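Local structure of sugar kinase (Agrobacterium tumefaciens, 2RBC) at residues A[190-194]-A[195-199]. The protein probably transfers a phosphate from ATP to a sugar or related substrate, as a ribokinase-like pfkB-family kinase. Numbering follows the deposited sequence.
Sequences DVAPV and ETLEG. With SO4 (sulfate ion), chain E.
P193 and L197 join the loop 190-194 to the first turn of the helix that follows. The carbonyl oxygen of P193, at the N-cap position, receives L197 N at 3.2 Å, nearly straight (167°) and in the carbonyl plane; T196 N reaches the same oxygen through a weak, bent bond. One residue on, V194 O accepts E198 N at 2.8 Å, continuing the helical pattern. L197 can be followed outward. Its CB lies near V194 O and, a little farther, P193 O, and CG stands 4.4 Å from A192 CB. At the tip both methyls face D190 O, CD2 the closer at 3.5 Å, and CD1 also meets A192 O. With CG anti to the carbonyl carbon (chi1 -75°), the isobutyl group leans back along the incoming loop. T196 turns its CG2 methyl to A192 CB, 4.0 Å away, and its OG1 lies alongside the P193 ring. V194 N, at the start of the helix, points to sulfate O4 in a very short contact whose exact length is doubtful; the sulfate probably comes from the crystallisation liquor, but an anion here is consistent with the polarity of a helix N-terminus. At the other end of the loop, D190 OD1 takes V191 N at 2.8 Å and also bonds S210 OG. The loop leaves strand 185-189, which pairs in parallel with 160-163 and 206-210, and enters helix 194-200; R216 of helix 211-218 also binds the sulfate and touches V191 and V194, while A192 and L197 pack on V165 in the loop after strand 160-163.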
loop_
_atom_site.group_PDB
_atom_site.type_symbol
_atom_site.label_atom_id
_atom_site.label_comp_id
_atom_site.label_asym_id
_atom_site.label_seq_id
_atom_site.Cartn_x
_atom_site.Cartn_y
_atom_site.Cartn_z
ATOM N N ASP A 190 6.865 -23.063 7.228
ATOM C CA ASP A 190 5.554 -22.434 7.198
ATOM C C ASP A 190 4.760 -22.883 5.968
ATOM O O ASP A 190 5.221 -23.649 5.162
ATOM C CB ASP A 190 5.707 -20.925 7.192
ATOM C CG ASP A 190 4.593 -20.206 7.917
ATOM O OD1 ASP A 190 3.456 -20.741 8.074
ATOM O OD2 ASP A 190 4.906 -19.104 8.404
ATOM N N VAL A 191 3.540 -22.388 5.867
ATOM C CA VAL A 191 2.603 -22.819 4.851
ATOM C C VAL A 191 3.173 -22.615 3.462
ATOM O O VAL A 191 3.764 -21.579 3.138
ATOM C CB VAL A 191 1.255 -22.095 5.040
ATOM C CG1 VAL A 191 0.376 -22.360 3.888
ATOM C CG2 VAL A 191 0.602 -22.578 6.351
ATOM N N ALA A 192 3.060 -23.665 2.677
ATOM C CA ALA A 192 3.554 -23.707 1.327
ATOM C C ALA A 192 2.941 -24.942 0.764
ATOM O O ALA A 192 2.399 -25.750 1.510
ATOM C CB ALA A 192 5.096 -23.839 1.279
ATOM N N PRO A 193 3.050 -25.119 -0.554
ATOM C CA PRO A 193 2.665 -26.387 -1.133
ATOM C C PRO A 193 3.402 -27.506 -0.428
ATOM O O PRO A 193 4.571 -27.334 -0.043
ATOM C CB PRO A 193 3.112 -26.258 -2.580
ATOM C CG PRO A 193 3.076 -24.783 -2.849
ATOM C CD PRO A 193 3.498 -24.151 -1.570
ATOM N N VAL A 194 2.721 -28.643 -0.263
ATOM C CA VAL A 194 3.293 -29.796 0.437
ATOM C C VAL A 194 4.555 -30.263 -0.231
ATOM O O VAL A 194 5.459 -30.688 0.433
ATOM C CB VAL A 194 2.352 -31.035 0.557
ATOM C CG1 VAL A 194 1.388 -30.862 1.710
ATOM C CG2 VAL A 194 1.640 -31.314 -0.756
ATOM N N GLU A 195 4.564 -30.171 -1.554
ATOM C CA GLU A 195 5.708 -30.490 -2.376
ATOM C C GLU A 195 6.936 -29.713 -1.914
ATOM O O GLU A 195 8.017 -30.277 -1.748
ATOM C CB GLU A 195 5.407 -30.118 -3.836
ATOM C CG GLU A 195 4.393 -31.031 -4.546
ATOM C CD GLU A 195 2.948 -30.913 -4.034
ATOM O OE1 GLU A 195 2.573 -29.848 -3.505
ATOM O OE2 GLU A 195 2.188 -31.909 -4.182
ATOM N N THR A 196 6.742 -28.416 -1.700
ATOM C CA THR A 196 7.812 -27.498 -1.303
ATOM C C THR A 196 8.374 -27.880 0.080
ATOM O O THR A 196 9.589 -28.023 0.254
ATOM C CB THR A 196 7.309 -26.055 -1.302
ATOM O OG1 THR A 196 7.021 -25.684 -2.654
ATOM C CG2 THR A 196 8.334 -25.091 -0.712
ATOM N N LEU A 197 7.477 -28.071 1.040
ATOM C CA LEU A 197 7.836 -28.519 2.393
ATOM C C LEU A 197 8.560 -29.863 2.340
ATOM O O LEU A 197 9.577 -30.038 2.995
ATOM C CB LEU A 197 6.587 -28.600 3.289
ATOM C CG LEU A 197 5.994 -27.285 3.796
ATOM C CD1 LEU A 197 4.595 -27.471 4.410
ATOM C CD2 LEU A 197 6.943 -26.655 4.775
ATOM N N GLU A 198 8.054 -30.798 1.536
ATOM C CA GLU A 198 8.652 -32.136 1.438
ATOM C C GLU A 198 9.992 -32.088 0.755
ATOM O O GLU A 198 10.838 -32.905 1.036
ATOM C CB GLU A 198 7.715 -33.112 0.704
ATOM C CG GLU A 198 6.473 -33.474 1.518
ATOM C CD GLU A 198 5.382 -34.203 0.712
ATOM O OE1 GLU A 198 5.340 -34.124 -0.551
ATOM O OE2 GLU A 198 4.563 -34.874 1.380
ATOM N N GLY A 199 10.184 -31.121 -0.142
ATOM C CA GLY A 199 11.483 -30.931 -0.785
ATOM C C GLY A 199 12.558 -30.340 0.117
ATOM O O GLY A 199 13.723 -30.691 0.028
HETATM S S SO4 E . -0.749 -28.534 -1.486
HETATM O O1 SO4 E . -1.867 -29.313 -0.955
HETATM O O2 SO4 E . -0.198 -29.170 -2.684
HETATM O O3 SO4 E . -1.179 -27.167 -1.794
HETATM O O4 SO4 E . 0.291 -28.502 -0.473
#